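Local structure of toll-like receptor 6, Variable lymphocyte receptor B (Mus musculus, 3A79) at residues 188-194 with 212-218; 324-329 with 343-347; 348-354 with 373-378. The protein probably senses diacylated bacterial lipopeptides together with Toll-like receptor 2, as an innate immune receptor ectodomain whose C-terminal end is replaced here by hagfish lymphocyte-receptor repeats. All blocks are in the same frame, centred on the assembly; numbering follows the deposited sequence.

Contact 1: residues 188-194 with 212-218; sequences TESLQIP and QVNMSVN. With NAG (2-acetamido-2-deoxy-beta-D-glucopyranose), chain M; NAG (2-acetamido-2-deoxy-beta-D-glucopyranose), chain N.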
loop_
_atom_site.group_PDB
_atom_site.type_symbol
_atom_site.label_atom_id
_atom_site.label_comp_id
_atom_site.label_asym_id
_atom_site.label_seq_id
_atom_site.Cartn_x
_atom_site.Cartn_y
_atom_site.Cartn_z
ATOM N N THR B 188 41.409 8.820 33.346
ATOM C CA THR B 188 40.278 7.916 33.121
ATOM C C THR B 188 39.744 7.193 34.362
ATOM O O THR B 188 40.483 6.554 35.116
ATOM C CB THR B 188 40.556 6.915 31.959
ATOM O OG1 THR B 188 40.037 7.454 30.735
ATOM C CG2 THR B 188 39.905 5.561 32.225
ATOM N N GLU B 189 38.440 7.326 34.562
ATOM C CA GLU B 189 37.750 6.652 35.640
ATOM C C GLU B 189 37.581 5.171 35.267
ATOM O O GLU B 189 37.420 4.827 34.095
ATOM C CB GLU B 189 36.401 7.348 35.904
ATOM C CG GLU B 189 36.479 8.896 35.868
ATOM C CD GLU B 189 35.143 9.627 36.147
ATOM O OE1 GLU B 189 34.273 9.086 36.867
ATOM O OE2 GLU B 189 34.972 10.768 35.653
ATOM N N SER B 190 37.658 4.289 36.252
ATOM C CA SER B 190 37.441 2.877 35.996
ATOM C C SER B 190 36.222 2.459 36.786
ATOM O O SER B 190 35.718 3.213 37.616
ATOM C CB SER B 190 38.645 2.044 36.436
ATOM O OG SER B 190 39.869 2.604 35.977
ATOM N N LEU B 191 35.743 1.251 36.532
ATOM C CA LEU B 191 34.668 0.695 37.327
ATOM C C LEU B 191 34.487 -0.777 37.017
ATOM O O LEU B 191 34.185 -1.159 35.891
ATOM C CB LEU B 191 33.369 1.442 37.073
ATOM C CG LEU B 191 32.226 0.904 37.923
ATOM C CD1 LEU B 191 32.536 1.219 39.381
ATOM C CD2 LEU B 191 30.881 1.477 37.460
ATOM N N GLN B 192 34.688 -1.604 38.027
ATOM C CA GLN B 192 34.528 -3.027 37.867
ATOM C C GLN B 192 33.062 -3.331 38.084
ATOM O O GLN B 192 32.522 -3.009 39.141
ATOM C CB GLN B 192 35.377 -3.757 38.904
ATOM C CG GLN B 192 35.207 -5.256 38.898
ATOM C CD GLN B 192 36.129 -5.928 37.917
ATOM O OE1 GLN B 192 37.340 -6.010 38.149
ATOM N NE2 GLN B 192 35.566 -6.415 36.809
ATOM N N ILE B 193 32.421 -3.932 37.081
ATOM C CA ILE B 193 31.033 -4.385 37.200
ATOM C C ILE B 193 30.916 -5.824 37.706
ATOM O O ILE B 193 31.413 -6.753 37.071
ATOM C CB ILE B 193 30.277 -4.289 35.864
ATOM C CG1 ILE B 193 29.781 -2.864 35.621
ATOM C CG2 ILE B 193 29.087 -5.216 35.879
ATOM C CD1 ILE B 193 30.796 -1.962 34.981
ATOM N N PRO B 194 30.236 -6.011 38.847
ATOM C CA PRO B 194 30.031 -7.343 39.429
ATOM C C PRO B 194 29.369 -8.258 38.416
ATOM O O PRO B 194 28.719 -7.753 37.506
ATOM C CB PRO B 194 29.068 -7.074 40.588
ATOM C CG PRO B 194 29.241 -5.628 40.909
ATOM C CD PRO B 194 29.552 -4.956 39.614
ATOM N N GLN B 212 34.065 8.221 29.185
ATOM C CA GLN B 212 35.444 7.760 29.158
ATOM C C GLN B 212 35.769 6.781 30.291
ATOM O O GLN B 212 36.913 6.391 30.461
ATOM C CB GLN B 212 36.400 8.954 29.218
ATOM C CG GLN B 212 36.694 9.618 27.878
ATOM C CD GLN B 212 37.571 10.854 28.021
ATOM O OE1 GLN B 212 37.260 11.910 27.472
ATOM N NE2 GLN B 212 38.667 10.729 28.771
ATOM N N VAL B 213 34.768 6.399 31.071
ATOM C CA VAL B 213 34.948 5.407 32.119
ATOM C C VAL B 213 35.333 4.045 31.544
ATOM O O VAL B 213 34.677 3.529 30.635
ATOM C CB VAL B 213 33.653 5.241 32.954
ATOM C CG1 VAL B 213 33.675 3.948 33.744
ATOM C CG2 VAL B 213 33.446 6.434 33.873
ATOM N N ASN B 214 36.406 3.472 32.085
ATOM C CA ASN B 214 36.844 2.122 31.733
ATOM C C ASN B 214 36.019 1.085 32.515
ATOM O O ASN B 214 36.208 0.917 33.721
ATOM C CB ASN B 214 38.350 1.982 32.021
ATOM C CG ASN B 214 38.985 0.747 31.370
ATOM O OD1 ASN B 214 38.367 0.072 30.549
ATOM N ND2 ASN B 214 40.250 0.465 31.736
ATOM N N MET B 215 35.095 0.403 31.840
ATOM C CA MET B 215 34.212 -0.544 32.524
ATOM C C MET B 215 34.515 -2.008 32.282
ATOM O O MET B 215 34.249 -2.534 31.207
ATOM C CB MET B 215 32.756 -0.303 32.145
ATOM C CG MET B 215 32.240 1.021 32.602
ATOM S SD MET B 215 30.508 0.937 33.017
ATOM C CE MET B 215 30.266 2.638 33.524
ATOM N N SER B 216 35.029 -2.678 33.300
ATOM C CA SER B 216 35.232 -4.112 33.202
ATOM C C SER B 216 33.996 -4.917 33.614
ATOM O O SER B 216 33.193 -4.484 34.443
ATOM C CB SER B 216 36.442 -4.530 34.029
ATOM O OG SER B 216 37.604 -3.900 33.528
ATOM N N VAL B 217 33.843 -6.086 33.004
ATOM C CA VAL B 217 32.862 -7.056 33.440
ATOM C C VAL B 217 33.458 -8.437 33.246
ATOM O O VAL B 217 34.197 -8.658 32.295
ATOM C CB VAL B 217 31.555 -6.958 32.630
ATOM C CG1 VAL B 217 30.601 -8.079 33.016
ATOM C CG2 VAL B 217 30.896 -5.618 32.855
ATOM N N ASN B 218 33.138 -9.362 34.143
ATOM C CA ASN B 218 33.544 -10.750 33.972
ATOM C C ASN B 218 32.436 -11.548 33.295
ATOM O O ASN B 218 32.515 -11.876 32.108
ATOM C CB ASN B 218 33.875 -11.389 35.322
ATOM C CG ASN B 218 33.977 -10.371 36.442
ATOM O OD1 ASN B 218 35.004 -10.277 37.121
ATOM N ND2 ASN B 218 32.906 -9.601 36.645
HETATM C C1 NAG M . 40.619 -0.933 31.565
HETATM C C2 NAG M . 42.048 -1.020 31.006
HETATM C C3 NAG M . 42.466 -2.481 30.865
HETATM C C4 NAG M . 42.407 -3.166 32.222
HETATM C C5 NAG M . 41.045 -2.996 32.921
HETATM C C6 NAG M . 41.201 -3.366 34.414
HETATM C C7 NAG M . 41.597 0.694 29.221
HETATM C C8 NAG M . 41.956 2.074 29.698
HETATM N N2 NAG M . 42.295 -0.317 29.744
HETATM O O3 NAG M . 43.777 -2.573 30.347
HETATM O O4 NAG M . 42.728 -4.531 32.040
HETATM O O5 NAG M . 40.508 -1.673 32.790
HETATM O O6 NAG M . 40.006 -3.599 35.143
HETATM O O7 NAG M . 40.718 0.534 28.367
HETATM C C1 NAG N . 32.291 -13.234 38.951
HETATM C C2 NAG N . 32.477 -14.704 39.358
HETATM C C3 NAG N . 33.569 -14.819 40.417
HETATM C C4 NAG N . 34.877 -14.272 39.867
HETATM C C5 NAG N . 34.741 -12.848 39.298
HETATM C C6 NAG N . 35.980 -12.537 38.428
HETATM C C7 NAG N . 30.001 -15.099 39.564
HETATM C C8 NAG N . 29.430 -15.615 38.272
HETATM N N2 NAG N . 31.276 -15.408 39.815
HETATM O O3 NAG N . 33.745 -16.167 40.802
HETATM O O4 NAG N . 35.845 -14.327 40.897
HETATM O O5 NAG N . 33.540 -12.659 38.539
HETATM O O6 NAG N . 36.204 -11.176 38.097
HETATM O O7 NAG N . 29.297 -14.452 40.347
#
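E189 takes the backbone N-H of N214 on its carbonyl oxygen, N214 N to E189 O 2.6 Å, and this bond starts a short parallel ladder in the Toll-like receptor part of the fusion. The rungs that follow come from both sides: L191 N to N214 O at 2.9 Å, S216 N to L191 O at 3.1 Å and I193 N to S216 O at 2.8 Å. Strands 190-193 and 214-217 run only 18° apart.

L191, I193, M215 and V217 share one face. L191 and M215 lie side by side and point the same way, with L191 CD2 4.1 Å from M215 CE. I193 reaches obliquely across to the same methionine, its CD1 3.5 Å from M215 SD, while its CB and CG2 rest against CG2 of V217.

The other face carries S190, Q192, N214 and S216, and it is polar and sugar-decorated. N214 ND2 is bonded to C1 of the N-acetylglucosamine of chain M; with CG anti to the backbone N (chi1 -165°), the amide leads out to that sugar. Two residues on, S216 OG hydrogen-bonds the sugar's O6 at 2.9 Å. Q192, bent at chi2, brings NE2 over CB of S216.

Further out, the carboxylate of E189 accepts from F158 N, and Q192 pairs by backbone with Q160. M215 and V217 lean on L245 of helix 235-246, which flanks the 212-218 strand, while L191 packs on L176 of strand 171-178.

Contact 2: residues 324-329 with 343-347; sequences LYSVFA and FIHMV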
loop_
_atom_site.group_PDB
_atom_site.type_symbol
_atom_site.label_atom_id
_atom_site.label_comp_id
_atom_site.label_asym_id
_atom_site.label_seq_id
_atom_site.Cartn_x
_atom_site.Cartn_y
_atom_site.Cartn_z
ATOM N N LEU B 324 23.356 1.527 1.316
ATOM C CA LEU B 324 22.670 1.236 2.562
ATOM C C LEU B 324 22.259 -0.231 2.615
ATOM O O LEU B 324 22.589 -0.915 3.575
ATOM C CB LEU B 324 21.457 2.161 2.735
ATOM C CG LEU B 324 20.384 1.804 3.775
ATOM C CD1 LEU B 324 20.856 2.069 5.193
ATOM C CD2 LEU B 324 19.123 2.578 3.506
ATOM N N TYR B 325 21.564 -0.726 1.591
ATOM C CA TYR B 325 21.009 -2.086 1.655
ATOM C C TYR B 325 22.051 -3.212 1.573
ATOM O O TYR B 325 21.852 -4.301 2.119
ATOM C CB TYR B 325 19.904 -2.317 0.610
ATOM C CG TYR B 325 18.688 -1.428 0.769
ATOM C CD1 TYR B 325 18.072 -0.863 -0.340
ATOM C CD2 TYR B 325 18.159 -1.149 2.020
ATOM C CE1 TYR B 325 16.968 -0.047 -0.209
ATOM C CE2 TYR B 325 17.048 -0.332 2.161
ATOM C CZ TYR B 325 16.458 0.218 1.040
ATOM O OH TYR B 325 15.359 1.044 1.164
ATOM N N SER B 326 23.163 -2.967 0.896
ATOM C CA SER B 326 24.148 -4.032 0.739
ATOM C C SER B 326 24.828 -4.364 2.077
ATOM O O SER B 326 25.128 -5.523 2.363
ATOM C CB SER B 326 25.161 -3.672 -0.339
ATOM O OG SER B 326 25.823 -2.478 0.019
ATOM N N VAL B 327 25.047 -3.339 2.895
ATOM C CA VAL B 327 25.592 -3.506 4.240
ATOM C C VAL B 327 24.861 -4.579 5.054
ATOM O O VAL B 327 25.463 -5.222 5.911
ATOM C CB VAL B 327 25.571 -2.165 4.994
ATOM C CG1 VAL B 327 25.757 -2.365 6.488
ATOM C CG2 VAL B 327 26.628 -1.235 4.420
ATOM N N PHE B 328 23.569 -4.770 4.786
ATOM C CA PHE B 328 22.800 -5.850 5.409
ATOM C C PHE B 328 22.746 -7.098 4.533
ATOM O O PHE B 328 22.846 -8.210 5.026
ATOM C CB PHE B 328 21.364 -5.414 5.709
ATOM C CG PHE B 328 21.265 -4.232 6.606
ATOM C CD1 PHE B 328 20.971 -2.981 6.088
ATOM C CD2 PHE B 328 21.468 -4.362 7.966
ATOM C CE1 PHE B 328 20.885 -1.880 6.914
ATOM C CE2 PHE B 328 21.381 -3.262 8.796
ATOM C CZ PHE B 328 21.091 -2.019 8.267
ATOM N N ALA B 329 22.562 -6.915 3.232
ATOM C CA ALA B 329 22.342 -8.054 2.356
ATOM C C ALA B 329 23.526 -9.012 2.387
ATOM O O ALA B 329 23.350 -10.233 2.438
ATOM C CB ALA B 329 22.057 -7.585 0.950
ATOM N N PHE B 343 12.183 1.702 4.812
ATOM C CA PHE B 343 12.845 1.004 3.708
ATOM C C PHE B 343 11.851 0.542 2.639
ATOM O O PHE B 343 10.741 0.120 2.956
ATOM C CB PHE B 343 13.701 -0.167 4.210
ATOM C CG PHE B 343 14.767 0.235 5.192
ATOM C CD1 PHE B 343 15.195 1.552 5.275
ATOM C CD2 PHE B 343 15.356 -0.706 6.020
ATOM C CE1 PHE B 343 16.176 1.925 6.185
ATOM C CE2 PHE B 343 16.342 -0.334 6.928
ATOM C CZ PHE B 343 16.747 0.984 7.010
ATOM N N ILE B 344 12.262 0.626 1.375
ATOM C CA ILE B 344 11.391 0.313 0.244
ATOM C C ILE B 344 11.756 -1.008 -0.431
ATOM O O ILE B 344 11.089 -1.438 -1.381
ATOM C CB ILE B 344 11.467 1.413 -0.816
ATOM C CG1 ILE B 344 12.906 1.587 -1.281
ATOM C CG2 ILE B 344 10.955 2.723 -0.272
ATOM C CD1 ILE B 344 13.067 2.636 -2.364
ATOM N N HIS B 345 12.809 -1.653 0.068
ATOM C CA HIS B 345 13.424 -2.775 -0.635
ATOM C C HIS B 345 14.506 -3.479 0.179
ATOM O O HIS B 345 14.978 -2.965 1.195
ATOM C CB HIS B 345 14.048 -2.270 -1.939
ATOM C CG HIS B 345 14.277 -3.347 -2.952
ATOM N ND1 HIS B 345 13.250 -3.927 -3.664
ATOM C CD2 HIS B 345 15.412 -3.952 -3.372
ATOM C CE1 HIS B 345 13.743 -4.840 -4.479
ATOM N NE2 HIS B 345 15.052 -4.879 -4.318
ATOM N N MET B 346 14.891 -4.667 -0.275
ATOM C CA MET B 346 16.105 -5.319 0.201
ATOM C C MET B 346 16.787 -5.976 -0.987
ATOM O O MET B 346 16.136 -6.618 -1.819
ATOM C CB MET B 346 15.818 -6.337 1.311
ATOM C CG MET B 346 17.045 -7.082 1.843
ATOM S SD MET B 346 18.373 -6.014 2.448
ATOM C CE MET B 346 17.486 -4.857 3.502
ATOM N N VAL B 347 18.096 -5.782 -1.072
ATOM C CA VAL B 347 18.901 -6.298 -2.169
ATOM C C VAL B 347 19.073 -7.809 -2.045
ATOM O O VAL B 347 19.073 -8.346 -0.945
ATOM C CB VAL B 347 20.273 -5.591 -2.191
ATOM C CG1 VAL B 347 21.294 -6.410 -2.919
ATOM C CG2 VAL B 347 20.140 -4.227 -2.828
#
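Y325 and M346 approach to 6.1 Å between CA atoms, A329 and V347 to 5.9 Å, where the last turns of helix 321-329 pass an irregular run, 343-347. The helix is kinked near 327 and 328. The carbonyl of Y325 takes two N-H groups there, those of F328 and A329.

Y325 takes the largest share of the contact. Its CG is anti to the carbonyl carbon (chi1 -62°), which sends the ring out from the helix into the bend of 343-347. At the far end OH accepts the backbone N-H of I344, I344 N to Y325 OH 3.1 Å, in a fairly straight bond. Over the centre of one ring face lies H345 O, 3.4 Å above the plane. One edge of the ring meets the face of F343 in a T-shaped pair, centroids 5.6 Å apart and planes at 77°. The chain of M346, bent at chi2 and chi3, doubles back so that its CE comes within 4.0 Å of Y325 CD2. CG2 of V347 closes on the tyrosine's CB. With a leucine here, the I344 N-H would probably be left without its acceptor, and a gap would open between H345 O and the F343 ring.

Around this centre L324 CD2 touches F343 CE1 and A329 CB sits 3.6 Å from V347 O. F328 and F343 both continue inward to I338 of strand 335-339. H345 stacks with an aromatic ring of a chain of another protein, so the outer side of the loop faces a partner. The arrangement is that of a leucine-rich-repeat solenoid, in which a helix following one parallel strand packs on the loop that follows the next.

Contact 3: residues 348-354 with 373-378; sequences CPPSPSS and CSTLKR. With NAG (2-acetamido-2-deoxy-beta-D-glucopyranose), chain H.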
loop_
_atom_site.group_PDB
_atom_site.type_symbol
_atom_site.label_atom_id
_atom_site.label_comp_id
_atom_site.label_asym_id
_atom_site.label_seq_id
_atom_site.Cartn_x
_atom_site.Cartn_y
_atom_site.Cartn_z
ATOM N N CYS B 348 19.200 -8.499 -3.172
ATOM C CA CYS B 348 19.528 -9.926 -3.138
ATOM C C CYS B 348 21.034 -10.122 -2.823
ATOM O O CYS B 348 21.902 -9.450 -3.395
ATOM C CB CYS B 348 19.070 -10.610 -4.449
ATOM S SG CYS B 348 19.569 -12.335 -4.763
ATOM N N PRO B 349 21.345 -11.012 -1.868
ATOM C CA PRO B 349 22.751 -11.284 -1.551
ATOM C C PRO B 349 23.576 -11.554 -2.824
ATOM O O PRO B 349 23.103 -12.274 -3.710
ATOM C CB PRO B 349 22.671 -12.549 -0.693
ATOM C CG PRO B 349 21.273 -12.562 -0.124
ATOM C CD PRO B 349 20.400 -11.759 -1.012
ATOM N N PRO B 350 24.802 -11.000 -2.911
ATOM C CA PRO B 350 25.617 -11.116 -4.130
ATOM C C PRO B 350 26.169 -12.529 -4.302
ATOM O O PRO B 350 26.385 -12.990 -5.430
ATOM C CB PRO B 350 26.778 -10.130 -3.891
ATOM C CG PRO B 350 26.518 -9.493 -2.560
ATOM C CD PRO B 350 25.556 -10.369 -1.818
ATOM N N SER B 351 26.407 -13.191 -3.171
ATOM C CA SER B 351 26.907 -14.559 -3.126
ATOM C C SER B 351 25.945 -15.344 -2.243
ATOM O O SER B 351 25.229 -14.744 -1.439
ATOM C CB SER B 351 28.324 -14.595 -2.531
ATOM O OG SER B 351 29.266 -13.886 -3.327
ATOM N N PRO B 352 25.907 -16.682 -2.394
ATOM C CA PRO B 352 25.042 -17.531 -1.563
ATOM C C PRO B 352 25.146 -17.163 -0.089
ATOM O O PRO B 352 26.229 -17.297 0.478
ATOM C CB PRO B 352 25.619 -18.925 -1.787
ATOM C CG PRO B 352 26.144 -18.874 -3.168
ATOM C CD PRO B 352 26.615 -17.463 -3.422
ATOM N N SER B 353 24.057 -16.703 0.521
ATOM C CA SER B 353 24.117 -16.315 1.925
ATOM C C SER B 353 23.750 -17.483 2.818
ATOM O O SER B 353 23.556 -18.603 2.348
ATOM C CB SER B 353 23.217 -15.119 2.226
ATOM O OG SER B 353 21.870 -15.531 2.331
ATOM N N SER B 354 23.668 -17.216 4.115
ATOM C CA SER B 354 23.405 -18.265 5.082
ATOM C C SER B 354 22.187 -17.887 5.894
ATOM O O SER B 354 21.805 -18.586 6.831
ATOM C CB SER B 354 24.620 -18.501 5.983
ATOM O OG SER B 354 25.041 -17.297 6.592
ATOM N N CYS B 373 15.831 -14.236 -7.079
ATOM C CA CYS B 373 17.003 -14.286 -6.220
ATOM C C CYS B 373 17.354 -15.733 -5.915
ATOM O O CYS B 373 16.585 -16.453 -5.270
ATOM C CB CYS B 373 16.766 -13.495 -4.939
ATOM S SG CYS B 373 18.173 -13.474 -3.821
ATOM N N SER B 374 18.522 -16.149 -6.396
ATOM C CA SER B 374 18.933 -17.550 -6.347
ATOM C C SER B 374 19.989 -17.767 -5.278
ATOM O O SER B 374 20.815 -18.667 -5.364
ATOM C CB SER B 374 19.476 -17.980 -7.713
ATOM O OG SER B 374 20.289 -16.966 -8.283
ATOM N N THR B 375 19.934 -16.948 -4.245
ATOM C CA THR B 375 21.053 -16.815 -3.345
ATOM C C THR B 375 20.521 -16.816 -1.901
ATOM O O THR B 375 21.188 -16.400 -0.953
ATOM C CB THR B 375 21.816 -15.533 -3.730
ATOM O OG1 THR B 375 23.224 -15.768 -3.705
ATOM C CG2 THR B 375 21.437 -14.362 -2.849
ATOM N N LEU B 376 19.292 -17.304 -1.761
ATOM C CA LEU B 376 18.666 -17.504 -0.463
ATOM C C LEU B 376 18.180 -18.952 -0.363
ATOM O O LEU B 376 17.089 -19.233 0.136
ATOM C CB LEU B 376 17.505 -16.523 -0.270
ATOM C CG LEU B 376 17.856 -15.032 -0.153
ATOM C CD1 LEU B 376 16.612 -14.179 -0.290
ATOM C CD2 LEU B 376 18.589 -14.704 1.152
ATOM N N LYS B 377 19.008 -19.870 -0.845
ATOM C CA LYS B 377 18.636 -21.275 -0.885
ATOM C C LYS B 377 18.693 -21.932 0.490
ATOM O O LYS B 377 18.312 -23.085 0.645
ATOM C CB LYS B 377 19.518 -22.038 -1.872
ATOM C CG LYS B 377 19.201 -21.796 -3.337
ATOM C CD LYS B 377 20.196 -22.543 -4.214
ATOM C CE LYS B 377 20.005 -22.248 -5.688
ATOM N NZ LYS B 377 18.806 -22.928 -6.223
ATOM N N ARG B 378 19.174 -21.206 1.492
ATOM C CA ARG B 378 19.168 -21.744 2.850
ATOM C C ARG B 378 17.979 -21.185 3.626
ATOM O O ARG B 378 17.536 -21.786 4.609
ATOM C CB ARG B 378 20.503 -21.489 3.579
ATOM C CG ARG B 378 21.609 -22.477 3.222
ATOM C CD ARG B 378 22.962 -22.037 3.785
ATOM N NE ARG B 378 24.010 -23.062 3.697
ATOM C CZ ARG B 378 25.240 -22.930 4.199
ATOM N NH1 ARG B 378 25.596 -21.812 4.830
ATOM N NH2 ARG B 378 26.118 -23.921 4.073
HETATM C C1 NAG H . 15.854 -21.677 -10.515
HETATM C C2 NAG H . 17.052 -22.549 -10.898
HETATM C C3 NAG H . 16.936 -23.128 -12.308
HETATM C C4 NAG H . 15.586 -23.844 -12.452
HETATM C C5 NAG H . 14.440 -22.890 -12.080
HETATM C C6 NAG H . 13.062 -23.559 -12.128
HETATM C C7 NAG H . 19.019 -22.005 -9.676
HETATM C C8 NAG H . 19.068 -23.432 -9.201
HETATM N N2 NAG H . 18.262 -21.772 -10.744
HETATM O O3 NAG H . 18.038 -23.966 -12.630
HETATM O O4 NAG H . 15.478 -24.360 -13.773
HETATM O O5 NAG H . 14.618 -22.329 -10.786
HETATM O O6 NAG H . 12.706 -24.111 -10.876
HETATM O O7 NAG H . 19.643 -21.120 -9.092
#
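C348 and C373 are joined by a disulfide between consecutive loops of the leucine-rich-repeat solenoid, within the Toll-like receptor part of the chain. Each SG stands anti to its own backbone N (chi1 171° in C348, -179° in C373), and the two sulfurs meet with chi3 at 80°, SG to SG 2.0 Å.

Next to the bridge, T375 lies beside P349 and the sulfur of C348, although the exact placement of its methyl is doubtful. Its OG1 points to the S351-P352 peptide; it is 3.1 Å from P352 N, which as a proline nitrogen has no hydrogen to give. L376 runs across the proline at about a right angle and puts CD2 3.7 Å from P349 CG. The same methyl touches S353 OG, so one leucine branch covers both a ring and a hydroxyl.

S353 grips the backbone of T375: its N donates to T375 O at 3.2 Å in a nearly straight bond, from a position tilted out of the carbonyl plane. OG of S353, held between its own N and carbonyl carbon, adds a weak second bond to that oxygen and also has a weak one from F355 N.

One glycan sugar comes near: the bent end of K377 lies by the acetyl group of the N-acetylglucosamine of chain H, its CE 3.6 Å from O7, and its chain touches N401. R378 stretches out straight from CG to NE along the last serine, and the in-plane edge of its guanidinium ends against S354, NH1 3.6 Å from CB.

In the fold
Following the chain from its N terminus, contact 1 comes first: 188-194 and 212-218 pair around a loop of 17 residues that includes strand 198-203 of the main parallel array. Contact 2 opens only afterwards, joining helix 321-329 to the loop beyond strand 335-339. Contact 3 starts at the residue after contact 2 ends and binds that same loop to the one between strands 357-359 and 381-383. The three stand in series, neither nesting nor crossing. Contact 1 is remote, about 26 Å from contact 2 by nearest atoms; contacts 2 and 3 meet, A329 O lying 4.0 Å from P349 CB, and together link helix and loops of successive turns.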